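Local coordinates for protein pyroglutamyl-peptidase I (Fervidobacterium islandicum, PDB 6LTQ) that probably removes N-terminal pyroglutamyl residues from peptides, acting as a cysteine peptidase in a thermophilic, keratin-degrading bacterium, at residues A88-E93 / P199-E204; A96-D101 / D114-D119; E136-K141 / V210-E215; E158-S163 / H175-H180. One frame throughout, in Å; residues are numbered along the deposited sequence.

Contact 1: residues A88-E93 / P199-E204; sequences AGIRLE and PSMTLE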
loop_
_atom_site.group_PDB
_atom_site.type_symbol
_atom_site.label_atom_id
_atom_site.label_comp_id
_atom_site.label_asym_id
_atom_site.label_seq_id
_atom_site.Cartn_x
_atom_site.Cartn_y
_atom_site.Cartn_z
ATOM N N ALA D 88 0.704 -10.439 2.103
ATOM C CA ALA D 88 1.857 -10.491 2.992
ATOM C C ALA D 88 1.771 -11.603 4.022
ATOM O O ALA D 88 2.785 -11.909 4.659
ATOM C CB ALA D 88 2.018 -9.160 3.736
ATOM N N GLY D 89 0.590 -12.186 4.222
ATOM C CA GLY D 89 0.407 -13.207 5.240
ATOM C C GLY D 89 -0.500 -14.326 4.752
ATOM O O GLY D 89 -0.960 -14.324 3.615
ATOM N N ILE D 90 -0.742 -15.293 5.639
ATOM C CA ILE D 90 -1.674 -16.365 5.302
ATOM C C ILE D 90 -3.078 -15.759 5.207
ATOM O O ILE D 90 -3.604 -15.226 6.181
ATOM C CB ILE D 90 -1.611 -17.495 6.340
ATOM C CG1 ILE D 90 -0.170 -18.050 6.466
ATOM C CG2 ILE D 90 -2.599 -18.577 5.991
ATOM C CD1 ILE D 90 0.441 -18.605 5.173
ATOM N N ARG D 91 -3.661 -15.816 4.016
ATOM C CA ARG D 91 -4.888 -15.083 3.718
ATOM C C ARG D 91 -6.059 -16.068 3.655
ATOM O O ARG D 91 -6.285 -16.733 2.634
ATOM C CB ARG D 91 -4.715 -14.295 2.428
ATOM C CG ARG D 91 -5.937 -13.540 1.974
ATOM C CD ARG D 91 -5.578 -12.608 0.832
ATOM N NE ARG D 91 -6.689 -12.418 -0.094
ATOM C CZ ARG D 91 -6.668 -11.552 -1.103
ATOM N NH1 ARG D 91 -7.719 -11.456 -1.911
ATOM N NH2 ARG D 91 -5.598 -10.773 -1.294
ATOM N N LEU D 92 -6.793 -16.151 4.752
ATOM C CA LEU D 92 -7.903 -17.084 4.880
ATOM C C LEU D 92 -9.154 -16.465 4.269
ATOM O O LEU D 92 -9.621 -15.409 4.721
ATOM C CB LEU D 92 -8.125 -17.425 6.354
ATOM C CG LEU D 92 -6.807 -17.830 7.014
ATOM C CD1 LEU D 92 -6.903 -17.677 8.499
ATOM C CD2 LEU D 92 -6.433 -19.286 6.657
ATOM N N GLU D 93 -9.698 -17.122 3.251
ATOM C CA GLU D 93 -10.804 -16.566 2.475
ATOM C C GLU D 93 -12.143 -17.039 3.029
ATOM O O GLU D 93 -12.410 -18.244 3.104
ATOM C CB GLU D 93 -10.658 -16.953 1.006
ATOM C CG GLU D 93 -9.392 -16.404 0.359
ATOM C CD GLU D 93 -9.413 -14.886 0.152
ATOM O OE1 GLU D 93 -10.420 -14.220 0.506
ATOM O OE2 GLU D 93 -8.425 -14.365 -0.416
ATOM N N PRO D 199 5.637 -8.156 -1.020
ATOM C CA PRO D 199 5.816 -9.064 0.121
ATOM C C PRO D 199 5.974 -10.514 -0.316
ATOM O O PRO D 199 5.520 -10.920 -1.382
ATOM C CB PRO D 199 4.524 -8.897 0.943
ATOM C CG PRO D 199 3.785 -7.736 0.361
ATOM C CD PRO D 199 4.282 -7.568 -1.069
ATOM N N SER D 200 6.577 -11.315 0.568
ATOM C CA SER D 200 6.760 -12.737 0.301
ATOM C C SER D 200 6.766 -13.496 1.620
ATOM O O SER D 200 6.796 -12.905 2.696
ATOM C CB SER D 200 8.056 -12.972 -0.487
ATOM O OG SER D 200 9.172 -12.627 0.317
ATOM N N MET D 201 6.729 -14.829 1.533
ATOM C CA MET D 201 6.864 -15.661 2.722
ATOM C C MET D 201 7.552 -16.953 2.301
ATOM O O MET D 201 7.190 -17.528 1.271
ATOM C CB MET D 201 5.499 -15.945 3.372
ATOM C CG MET D 201 5.565 -16.744 4.699
ATOM S SD MET D 201 3.903 -17.061 5.345
ATOM C CE MET D 201 3.521 -15.486 6.138
ATOM N N THR D 202 8.566 -17.374 3.058
ATOM C CA THR D 202 9.328 -18.557 2.653
ATOM C C THR D 202 8.425 -19.779 2.533
ATOM O O THR D 202 7.392 -19.889 3.203
ATOM C CB THR D 202 10.462 -18.868 3.644
ATOM O OG1 THR D 202 9.916 -19.247 4.913
ATOM C CG2 THR D 202 11.390 -17.665 3.820
ATOM N N LEU D 203 8.841 -20.711 1.665
ATOM C CA LEU D 203 8.119 -21.975 1.533
ATOM C C LEU D 203 8.039 -22.693 2.870
ATOM O O LEU D 203 6.999 -23.280 3.219
ATOM C CB LEU D 203 8.810 -22.868 0.494
ATOM C CG LEU D 203 8.142 -24.235 0.278
ATOM C CD1 LEU D 203 6.729 -24.085 -0.331
ATOM C CD2 LEU D 203 9.030 -25.105 -0.607
ATOM N N GLU D 204 9.117 -22.633 3.659
ATOM C CA GLU D 204 9.118 -23.322 4.941
ATOM C C GLU D 204 8.011 -22.805 5.859
ATOM O O GLU D 204 7.261 -23.590 6.458
ATOM C CB GLU D 204 10.499 -23.198 5.600
ATOM C CG GLU D 204 11.677 -23.601 4.672
ATOM C CD GLU D 204 12.191 -22.454 3.783
ATOM O OE1 GLU D 204 12.962 -21.598 4.284
ATOM O OE2 GLU D 204 11.865 -22.413 2.577
HETATM O O HOH W 1 5.254 -10.867 3.991
#
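Ala88 and Pro199 bring their CA atoms to 5.1 Å, and the touching parts of the two segments run at 38° to each other. The contact joins the entry of strand 90-97, part of the mixed sheet of this alpha/beta fold, to the loop that leads into helix 203-215. Pro199 lies against Ala88, with the two CB atoms 3.8 Å apart. It also packs on Pro199 of the second subunit, so this end of the contact lies at a subunit interface. Met201 makes the rest of the contact. Its CG is anti to the backbone N (chi1 -176°), and the chain bends only at chi3 (-80°). That bend leaves CE 3.9 Å from Ala88 O and close to Gly89 CA. The sulfur touches the end of Ile90, with SD 3.8 Å from Ile90 CD1, and the two side chains cross at about a right angle. Ile90 also packs on Val179 of strand 175-181 and on Leu138 of helix 131-140. Thr202 is the N-cap of helix 203-215, its OG1 bonded to Leu205 N. One water lies between the backbones, 2.8 Å from Ala88 O and 2.9 Å from Ser200 O, placed to donate to either.

Contact 2: residues A96-D101 / D114-D119; sequences AINLLD and DVSIID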
loop_
_atom_site.group_PDB
_atom_site.type_symbol
_atom_site.label_atom_id
_atom_site.label_comp_id
_atom_site.label_asym_id
_atom_site.label_seq_id
_atom_site.Cartn_x
_atom_site.Cartn_y
_atom_site.Cartn_z
ATOM N N ALA D 96 -16.884 -16.903 -1.141
ATOM C CA ALA D 96 -16.756 -17.275 -2.545
ATOM C C ALA D 96 -17.979 -16.760 -3.284
ATOM O O ALA D 96 -19.104 -16.972 -2.834
ATOM C CB ALA D 96 -16.629 -18.803 -2.708
ATOM N N ILE D 97 -17.775 -16.096 -4.412
ATOM C CA ILE D 97 -18.893 -15.477 -5.104
ATOM C C ILE D 97 -19.123 -16.147 -6.453
ATOM O O ILE D 97 -18.217 -16.701 -7.076
ATOM C CB ILE D 97 -18.698 -13.959 -5.275
ATOM C CG1 ILE D 97 -17.497 -13.685 -6.168
ATOM C CG2 ILE D 97 -18.526 -13.291 -3.905
ATOM C CD1 ILE D 97 -17.556 -12.304 -6.801
ATOM N N ASN D 98 -20.360 -16.032 -6.929
ATOM C CA ASN D 98 -20.812 -16.722 -8.142
ATOM C C ASN D 98 -20.490 -15.899 -9.392
ATOM O O ASN D 98 -21.372 -15.431 -10.113
ATOM C CB ASN D 98 -22.302 -17.005 -8.031
ATOM C CG ASN D 98 -22.814 -17.907 -9.147
ATOM O OD1 ASN D 98 -22.036 -18.520 -9.877
ATOM N ND2 ASN D 98 -24.128 -17.984 -9.279
ATOM N N LEU D 99 -19.191 -15.745 -9.668
ATOM C CA LEU D 99 -18.791 -14.850 -10.748
ATOM C C LEU D 99 -17.412 -15.206 -11.270
ATOM O O LEU D 99 -16.478 -15.361 -10.481
ATOM C CB LEU D 99 -18.779 -13.383 -10.268
ATOM C CG LEU D 99 -18.743 -12.370 -11.405
ATOM C CD1 LEU D 99 -20.086 -12.410 -12.134
ATOM C CD2 LEU D 99 -18.436 -10.960 -10.899
ATOM N N LEU D 100 -17.282 -15.286 -12.594
ATOM C CA LEU D 100 -15.996 -15.277 -13.276
ATOM C C LEU D 100 -15.812 -13.919 -13.929
ATOM O O LEU D 100 -16.623 -13.515 -14.771
ATOM C CB LEU D 100 -15.912 -16.379 -14.329
ATOM C CG LEU D 100 -16.401 -17.747 -13.882
ATOM C CD1 LEU D 100 -16.583 -18.654 -15.100
ATOM C CD2 LEU D 100 -15.427 -18.370 -12.907
ATOM N N ASP D 101 -14.726 -13.233 -13.582
ATOM C CA ASP D 101 -14.506 -11.904 -14.143
ATOM C C ASP D 101 -13.031 -11.550 -14.034
ATOM O O ASP D 101 -12.536 -11.296 -12.931
ATOM C CB ASP D 101 -15.357 -10.874 -13.426
ATOM C CG ASP D 101 -15.417 -9.573 -14.174
ATOM O OD1 ASP D 101 -15.851 -9.607 -15.339
ATOM O OD2 ASP D 101 -15.013 -8.529 -13.622
ATOM N N ASP D 114 -17.778 -11.361 -16.286
ATOM C CA ASP D 114 -19.122 -11.285 -15.711
ATOM C C ASP D 114 -19.972 -12.505 -16.057
ATOM O O ASP D 114 -21.119 -12.392 -16.486
ATOM C CB ASP D 114 -19.821 -9.993 -16.123
ATOM C CG ASP D 114 -19.578 -8.871 -15.137
ATOM O OD1 ASP D 114 -20.000 -7.736 -15.420
ATOM O OD2 ASP D 114 -18.956 -9.133 -14.083
ATOM N N VAL D 115 -19.420 -13.682 -15.809
ATOM C CA VAL D 115 -20.099 -14.939 -16.082
ATOM C C VAL D 115 -20.429 -15.591 -14.750
ATOM O O VAL D 115 -19.559 -15.704 -13.879
ATOM C CB VAL D 115 -19.215 -15.866 -16.935
ATOM C CG1 VAL D 115 -19.955 -17.149 -17.302
ATOM C CG2 VAL D 115 -18.727 -15.134 -18.165
ATOM N N SER D 116 -21.674 -16.032 -14.598
ATOM C CA SER D 116 -22.017 -16.839 -13.437
ATOM C C SER D 116 -21.233 -18.142 -13.479
ATOM O O SER D 116 -20.914 -18.664 -14.551
ATOM C CB SER D 116 -23.511 -17.150 -13.400
ATOM O OG SER D 116 -24.263 -16.022 -13.009
ATOM N N ILE D 117 -20.896 -18.652 -12.297
ATOM C CA ILE D 117 -20.318 -19.990 -12.205
ATOM C C ILE D 117 -21.408 -21.045 -12.310
ATOM O O ILE D 117 -21.337 -21.954 -13.146
ATOM C CB ILE D 117 -19.521 -20.138 -10.895
ATOM C CG1 ILE D 117 -18.360 -19.141 -10.856
ATOM C CG2 ILE D 117 -19.044 -21.573 -10.707
ATOM C CD1 ILE D 117 -17.640 -19.112 -9.509
ATOM N N ILE D 118 -22.430 -20.927 -11.469
ATOM C CA ILE D 118 -23.573 -21.828 -11.442
ATOM C C ILE D 118 -24.808 -20.992 -11.714
ATOM O O ILE D 118 -25.197 -20.162 -10.880
ATOM C CB ILE D 118 -23.697 -22.556 -10.099
ATOM C CG1 ILE D 118 -22.492 -23.467 -9.892
ATOM C CG2 ILE D 118 -25.047 -23.275 -9.987
ATOM C CD1 ILE D 118 -22.276 -24.449 -11.008
ATOM N N ASP D 119 -25.442 -21.225 -12.862
ATOM C CA ASP D 119 -26.663 -20.515 -13.216
ATOM C C ASP D 119 -27.712 -20.687 -12.128
ATOM O O ASP D 119 -28.036 -21.809 -11.725
ATOM C CB ASP D 119 -27.196 -21.022 -14.554
ATOM C CG ASP D 119 -26.371 -20.534 -15.726
ATOM O OD1 ASP D 119 -25.972 -19.350 -15.714
ATOM O OD2 ASP D 119 -26.113 -21.335 -16.651
HETATM O O HOH W 2 -23.851 -14.787 -10.602
#
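Asn98 OD1 is gripped by two successive backbone amides, Ile117 N at 2.7 Å and Ile118 N at 2.9 Å. The bond from Ile118 N is the straighter one, and both donors are tilted from the amide carbonyl plane. On the other arm of the amide, ND2 gives a hydrogen bond to Ile118 O at 2.9 Å. Three bonds therefore fix the rotation of the group. With CG anti to the backbone N (chi1 -171°), the amide reaches the backbone of Ile117 and Ile118. An alanine here would remove the whole amide, and would probably leave Ile117 N, Ile118 N and Ile118 O without these partners and the loop freer to move. Asn98 is also the centre of an inverse gamma turn, just where strand 90-97 ends. Beyond it the two segments form a single antiparallel bridge, the hydrogen-bonded pair Leu100 and Val115, with Asp114 completing a G1 beta bulge. The bond from Leu100 N to Val115 O is short, 2.6 Å. Leu100 crosses Ile117 at about a right angle, CD2 lying 3.7 Å from Ile117 CG1. A water links Asn98 O to Ser116 OG. At the far end the carboxylates of Asp101 and Asp114 lie side by side, OD1 of Asp101 3.4 Å from OD2 of Asp114. Their charges are met by Lys132 and Arg94 of the third subunit, which form salt bridges with Asp101 and Asp114 respectively.

Contact 3: residues E136-K141 / V210-E215; sequences ELLKKK and VRLILE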
loop_
_atom_site.group_PDB
_atom_site.type_symbol
_atom_site.label_atom_id
_atom_site.label_comp_id
_atom_site.label_asym_id
_atom_site.label_seq_id
_atom_site.Cartn_x
_atom_site.Cartn_y
_atom_site.Cartn_z
ATOM N N GLU D 136 -6.680 -17.189 14.469
ATOM C CA GLU D 136 -6.157 -17.007 15.812
ATOM C C GLU D 136 -5.097 -18.054 16.138
ATOM O O GLU D 136 -4.092 -17.741 16.777
ATOM C CB GLU D 136 -7.298 -17.051 16.823
ATOM C CG GLU D 136 -7.751 -15.670 17.249
ATOM C CD GLU D 136 -6.748 -15.010 18.190
ATOM O OE1 GLU D 136 -7.067 -14.850 19.388
ATOM O OE2 GLU D 136 -5.640 -14.655 17.731
ATOM N N LEU D 137 -5.295 -19.295 15.687
ATOM C CA LEU D 137 -4.297 -20.344 15.908
ATOM C C LEU D 137 -2.982 -20.010 15.223
ATOM O O LEU D 137 -1.904 -20.133 15.824
ATOM C CB LEU D 137 -4.804 -21.690 15.386
ATOM C CG LEU D 137 -3.872 -22.855 15.754
ATOM C CD1 LEU D 137 -4.685 -24.000 16.346
ATOM C CD2 LEU D 137 -3.083 -23.338 14.577
ATOM N N LEU D 138 -3.045 -19.606 13.950
ATOM C CA LEU D 138 -1.828 -19.276 13.211
ATOM C C LEU D 138 -1.063 -18.124 13.867
ATOM O O LEU D 138 0.158 -18.216 14.068
ATOM C CB LEU D 138 -2.179 -18.935 11.770
ATOM C CG LEU D 138 -2.668 -20.146 10.963
ATOM C CD1 LEU D 138 -3.137 -19.719 9.587
ATOM C CD2 LEU D 138 -1.555 -21.196 10.867
ATOM N N LYS D 139 -1.774 -17.069 14.282
ATOM C CA LYS D 139 -1.093 -15.937 14.918
ATOM C C LYS D 139 -0.451 -16.365 16.228
ATOM O O LYS D 139 0.679 -15.971 16.547
ATOM C CB LYS D 139 -2.058 -14.778 15.201
ATOM C CG LYS D 139 -2.684 -14.057 13.988
ATOM C CD LYS D 139 -3.753 -13.087 14.506
ATOM C CE LYS D 139 -4.579 -12.527 13.370
ATOM N NZ LYS D 139 -3.795 -11.483 12.631
ATOM N N LYS D 140 -1.132 -17.237 16.970
ATOM C CA LYS D 140 -0.614 -17.592 18.280
ATOM C C LYS D 140 0.640 -18.415 18.121
ATOM O O LYS D 140 1.501 -18.473 19.008
ATOM C CB LYS D 140 -1.693 -18.368 18.965
ATOM C CG LYS D 140 -2.153 -17.619 20.141
ATOM C CD LYS D 140 -2.472 -16.162 19.409
ATOM C CE LYS D 140 -2.726 -15.055 20.489
ATOM N NZ LYS D 140 -3.784 -15.055 21.615
ATOM N N LYS D 141 0.742 -19.086 16.979
ATOM C CA LYS D 141 1.952 -19.800 16.574
ATOM C C LYS D 141 2.954 -18.906 15.831
ATOM O O LYS D 141 3.854 -19.422 15.147
ATOM C CB LYS D 141 1.601 -20.976 15.657
ATOM C CG LYS D 141 0.657 -21.992 16.301
ATOM C CD LYS D 141 1.337 -22.720 17.455
ATOM C CE LYS D 141 0.365 -23.726 18.068
ATOM N NZ LYS D 141 1.010 -24.590 19.086
ATOM N N VAL D 210 0.164 -24.337 6.652
ATOM C CA VAL D 210 -0.809 -25.305 6.163
ATOM C C VAL D 210 -0.751 -26.577 7.001
ATOM O O VAL D 210 -1.788 -27.188 7.301
ATOM C CB VAL D 210 -0.579 -25.576 4.668
ATOM C CG1 VAL D 210 -1.505 -26.694 4.177
ATOM C CG2 VAL D 210 -0.833 -24.277 3.865
ATOM N N ARG D 211 0.457 -26.980 7.411
ATOM C CA ARG D 211 0.619 -28.130 8.306
ATOM C C ARG D 211 -0.163 -27.930 9.592
ATOM O O ARG D 211 -0.907 -28.816 10.028
ATOM C CB ARG D 211 2.121 -28.356 8.530
ATOM C CG ARG D 211 2.573 -29.578 9.347
ATOM C CD ARG D 211 3.685 -29.336 10.306
ATOM N NE ARG D 211 4.871 -28.834 9.603
ATOM C CZ ARG D 211 6.091 -28.584 10.098
ATOM N NH1 ARG D 211 6.473 -28.987 11.299
ATOM N NH2 ARG D 211 7.034 -28.078 9.250
ATOM N N LEU D 212 -0.084 -26.728 10.157
ATOM C CA LEU D 212 -0.793 -26.445 11.397
ATOM C C LEU D 212 -2.304 -26.480 11.215
ATOM O O LEU D 212 -3.036 -26.838 12.149
ATOM C CB LEU D 212 -0.366 -25.088 11.964
ATOM C CG LEU D 212 0.993 -25.047 12.670
ATOM C CD1 LEU D 212 1.522 -23.601 12.771
ATOM C CD2 LEU D 212 0.887 -25.697 14.054
ATOM N N ILE D 213 -2.802 -26.033 10.060
ATOM C CA ILE D 213 -4.240 -26.115 9.819
ATOM C C ILE D 213 -4.675 -27.578 9.794
ATOM O O ILE D 213 -5.664 -27.968 10.428
ATOM C CB ILE D 213 -4.623 -25.395 8.516
ATOM C CG1 ILE D 213 -4.346 -23.879 8.601
ATOM C CG2 ILE D 213 -6.106 -25.647 8.197
ATOM C CD1 ILE D 213 -4.475 -23.185 7.255
ATOM N N LEU D 214 -3.924 -28.407 9.064
ATOM C CA LEU D 214 -4.250 -29.828 8.964
ATOM C C LEU D 214 -4.162 -30.512 10.319
ATOM O O LEU D 214 -5.021 -31.335 10.661
ATOM C CB LEU D 214 -3.316 -30.505 7.968
ATOM C CG LEU D 214 -3.504 -30.112 6.505
ATOM C CD1 LEU D 214 -2.318 -30.589 5.665
ATOM C CD2 LEU D 214 -4.850 -30.619 5.941
ATOM N N GLU D 215 -3.146 -30.170 11.121
ATOM C CA GLU D 215 -2.980 -30.814 12.420
ATOM C C GLU D 215 -4.083 -30.448 13.402
ATOM O O GLU D 215 -4.320 -31.206 14.346
ATOM C CB GLU D 215 -1.638 -30.440 13.054
ATOM C CG GLU D 215 -0.437 -31.172 12.507
ATOM C CD GLU D 215 0.867 -30.670 13.113
ATOM O OE1 GLU D 215 0.815 -29.749 13.954
ATOM O OE2 GLU D 215 1.944 -31.147 12.703
#
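Leu212 receives two leucines of the facing helix on its CB. Leu137 CD2 and Leu138 CD2 each lie 4.2 Å from that atom, and Leu137 comes in obliquely. On the buried flank Leu138 CD1 meets Ile213 CD1 at 4.4 Å. Ile213 also packs on Leu79 of strand 77-83, so this flank faces the sheet. The contact is apolar helix-to-helix packing in an alpha/beta fold: helices 131-140 and 203-215 meet with their axes 10.3 Å apart at closest approach and cross at 127°. The opposite flank is the solvent side. There Lys141, the first residue to leave the helical conformation, lays its aliphatic base on the end of Leu212, with CB 3.9 Å from Leu212 CD1. CG of Lys141 is anti to the carbonyl carbon (chi1 -59°) and also touches that methyl. The residue is exposed, and its ammonium group NZ is hydrogen-bonded to a glycerol, probably from the crystallisation liquor.

Contact 4: residues E158-S163 / H175-H180; sequences EVYYYS and HALFVH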
loop_
_atom_site.group_PDB
_atom_site.type_symbol
_atom_site.label_atom_id
_atom_site.label_comp_id
_atom_site.label_asym_id
_atom_site.label_seq_id
_atom_site.Cartn_x
_atom_site.Cartn_y
_atom_site.Cartn_z
ATOM N N GLU D 158 -13.344 -19.446 -8.246
ATOM C CA GLU D 158 -14.244 -20.346 -8.963
ATOM C C GLU D 158 -14.278 -21.708 -8.295
ATOM O O GLU D 158 -15.349 -22.240 -7.984
ATOM C CB GLU D 158 -13.822 -20.484 -10.427
ATOM C CG GLU D 158 -14.593 -21.617 -11.152
ATOM C CD GLU D 158 -14.072 -21.926 -12.555
ATOM O OE1 GLU D 158 -12.963 -21.491 -12.903
ATOM O OE2 GLU D 158 -14.791 -22.600 -13.322
ATOM N N VAL D 159 -13.095 -22.268 -8.035
ATOM C CA VAL D 159 -12.989 -23.553 -7.356
ATOM C C VAL D 159 -13.595 -23.470 -5.966
ATOM O O VAL D 159 -14.297 -24.387 -5.513
ATOM C CB VAL D 159 -11.508 -23.983 -7.315
ATOM C CG1 VAL D 159 -11.258 -24.972 -6.205
ATOM C CG2 VAL D 159 -11.081 -24.528 -8.668
ATOM N N TYR D 160 -13.350 -22.359 -5.261
ATOM C CA TYR D 160 -13.922 -22.194 -3.933
ATOM C C TYR D 160 -15.446 -22.220 -3.996
ATOM O O TYR D 160 -16.097 -22.908 -3.207
ATOM C CB TYR D 160 -13.436 -20.876 -3.300
ATOM C CG TYR D 160 -13.572 -20.767 -1.807
ATOM C CD1 TYR D 160 -13.819 -21.876 -1.021
ATOM C CD2 TYR D 160 -13.418 -19.519 -1.165
ATOM C CE1 TYR D 160 -13.931 -21.773 0.362
ATOM C CE2 TYR D 160 -13.524 -19.401 0.209
ATOM C CZ TYR D 160 -13.775 -20.519 0.974
ATOM O OH TYR D 160 -13.861 -20.387 2.334
ATOM N N TYR D 161 -16.025 -21.437 -4.906
ATOM C CA TYR D 161 -17.482 -21.410 -5.017
ATOM C C TYR D 161 -18.012 -22.778 -5.418
ATOM O O TYR D 161 -19.003 -23.261 -4.857
ATOM C CB TYR D 161 -17.922 -20.345 -6.019
ATOM C CG TYR D 161 -19.434 -20.235 -6.140
ATOM C CD1 TYR D 161 -20.140 -21.026 -7.050
ATOM C CD2 TYR D 161 -20.156 -19.347 -5.346
ATOM C CE1 TYR D 161 -21.513 -20.943 -7.159
ATOM C CE2 TYR D 161 -21.540 -19.246 -5.463
ATOM C CZ TYR D 161 -22.216 -20.047 -6.372
ATOM O OH TYR D 161 -23.609 -19.959 -6.477
ATOM N N TYR D 162 -17.333 -23.428 -6.363
ATOM C CA TYR D 162 -17.763 -24.757 -6.795
ATOM C C TYR D 162 -17.863 -25.712 -5.610
ATOM O O TYR D 162 -18.876 -26.399 -5.439
ATOM C CB TYR D 162 -16.805 -25.299 -7.863
ATOM C CG TYR D 162 -17.323 -26.590 -8.481
ATOM C CD1 TYR D 162 -17.052 -27.821 -7.894
ATOM C CD2 TYR D 162 -18.113 -26.563 -9.623
ATOM C CE1 TYR D 162 -17.547 -28.994 -8.447
ATOM C CE2 TYR D 162 -18.606 -27.722 -10.182
ATOM C CZ TYR D 162 -18.322 -28.932 -9.591
ATOM O OH TYR D 162 -18.825 -30.080 -10.156
ATOM N N SER D 163 -16.835 -25.740 -4.749
ATOM C CA SER D 163 -16.848 -26.671 -3.626
ATOM C C SER D 163 -17.905 -26.307 -2.594
ATOM O O SER D 163 -18.583 -27.196 -2.062
ATOM C CB SER D 163 -15.464 -26.749 -2.951
ATOM O OG SER D 163 -14.522 -27.409 -3.793
ATOM N N HIS D 175 -17.213 -29.555 4.266
ATOM C CA HIS D 175 -16.664 -28.232 4.515
ATOM C C HIS D 175 -15.682 -27.880 3.410
ATOM O O HIS D 175 -15.081 -28.752 2.774
ATOM C CB HIS D 175 -15.958 -28.167 5.879
ATOM C CG HIS D 175 -16.868 -27.976 7.057
ATOM N ND1 HIS D 175 -17.616 -26.832 7.241
ATOM C CD2 HIS D 175 -17.092 -28.748 8.150
ATOM C CE1 HIS D 175 -18.287 -26.922 8.374
ATOM N NE2 HIS D 175 -17.982 -28.073 8.949
ATOM N N ALA D 176 -15.515 -26.587 3.187
ATOM C CA ALA D 176 -14.460 -26.131 2.312
ATOM C C ALA D 176 -13.894 -24.837 2.874
ATOM O O ALA D 176 -14.627 -24.033 3.461
ATOM C CB ALA D 176 -14.970 -25.923 0.898
ATOM N N LEU D 177 -12.575 -24.687 2.733
ATOM C CA LEU D 177 -11.860 -23.468 3.098
ATOM C C LEU D 177 -10.826 -23.186 2.014
ATOM O O LEU D 177 -10.177 -24.113 1.510
ATOM C CB LEU D 177 -11.187 -23.607 4.477
ATOM C CG LEU D 177 -10.332 -22.441 5.007
ATOM C CD1 LEU D 177 -11.167 -21.155 5.219
ATOM C CD2 LEU D 177 -9.626 -22.823 6.285
ATOM N N PHE D 178 -10.677 -21.912 1.633
ATOM C CA PHE D 178 -9.649 -21.518 0.678
ATOM C C PHE D 178 -8.593 -20.690 1.402
ATOM O O PHE D 178 -8.930 -19.776 2.161
ATOM C CB PHE D 178 -10.221 -20.729 -0.503
ATOM C CG PHE D 178 -9.278 -20.668 -1.658
ATOM C CD1 PHE D 178 -8.159 -19.832 -1.622
ATOM C CD2 PHE D 178 -9.449 -21.499 -2.749
ATOM C CE1 PHE D 178 -7.245 -19.820 -2.662
ATOM C CE2 PHE D 178 -8.543 -21.485 -3.791
ATOM C CZ PHE D 178 -7.439 -20.652 -3.748
ATOM N N VAL D 179 -7.324 -21.015 1.178
ATOM C CA VAL D 179 -6.197 -20.320 1.810
ATOM C C VAL D 179 -5.356 -19.721 0.690
ATOM O O VAL D 179 -4.816 -20.454 -0.149
ATOM C CB VAL D 179 -5.363 -21.249 2.703
ATOM C CG1 VAL D 179 -4.236 -20.454 3.376
ATOM C CG2 VAL D 179 -6.243 -21.899 3.770
ATOM N N HIS D 180 -5.365 -18.394 0.584
ATOM C CA HIS D 180 -4.453 -17.691 -0.296
ATOM C C HIS D 180 -3.088 -17.517 0.352
ATOM O O HIS D 180 -2.970 -17.301 1.561
ATOM C CB HIS D 180 -5.024 -16.336 -0.701
ATOM C CG HIS D 180 -5.742 -16.363 -2.017
ATOM N ND1 HIS D 180 -6.987 -15.803 -2.199
ATOM C CD2 HIS D 180 -5.403 -16.918 -3.209
ATOM C CE1 HIS D 180 -7.370 -15.973 -3.454
ATOM N NE2 HIS D 180 -6.432 -16.658 -4.086
#
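Phe178 CB sits over the centre of the Tyr160 ring, 3.5 Å from its centroid and close to the ring normal. This is a CH-pi contact. Phe178 N lies over a face of the same ring, 3.5 Å from Tyr160 CZ. The two rings meet obliquely, their planes 48° apart and their centroids 5.8 Å apart. Tyr160 points toward the strand from its CB, and CG is anti to the backbone N (chi1 -161°). Ala176 O lies at the ring edge, near its plane. The hydroxyl is hydrogen-bonded to Glu93 O. An alanine in place of Tyr160 would remove ring and hydroxyl, and would probably leave Glu93 O without this partner and open a gap above Phe178 CB. Further along, Ser163 CB meets Ala176 CB at 4.0 Å, while Ser163 OG bonds to Tyr70 and His80. Phe178 CE1 lies over the His180 ring, offset toward its rim. That imidazole bonds to Glu93 and to the cysteinesulfonic acid at position 156, consistent with the Cys-His-Glu triad of this family, here with its cysteine oxidised. Helix 158-170 packs nearly antiparallel to strand 175-181, the local directions 168° apart. The strand lies between strands 77-83 and 90-97, and helix 59-72 touches the helix on its Glu158, Tyr162 and Ser163 side chains.

The centre of contact 4 lies about 6 Å from the centre of the chain, the deepest of the four, and the contact is built on aromatic packing. Contact 1 is also buried within the assembly but lies further out, where a water lies between the backbones beside the second subunit. Contacts 2 and 3 are partly buried and lie on opposite sides of the chain's centre. Contact 2 is mostly polar and faces the third subunit, whereas contact 3 is apolar. Strand 90-97 serves contacts 1 and 2, and helix 203-215 serves contacts 1 and 3. Contacts 1 and 4 meet at Glu93, which bonds to Tyr160 and His180. Contact 2 touches contact 4 where Leu100 packs on Glu158.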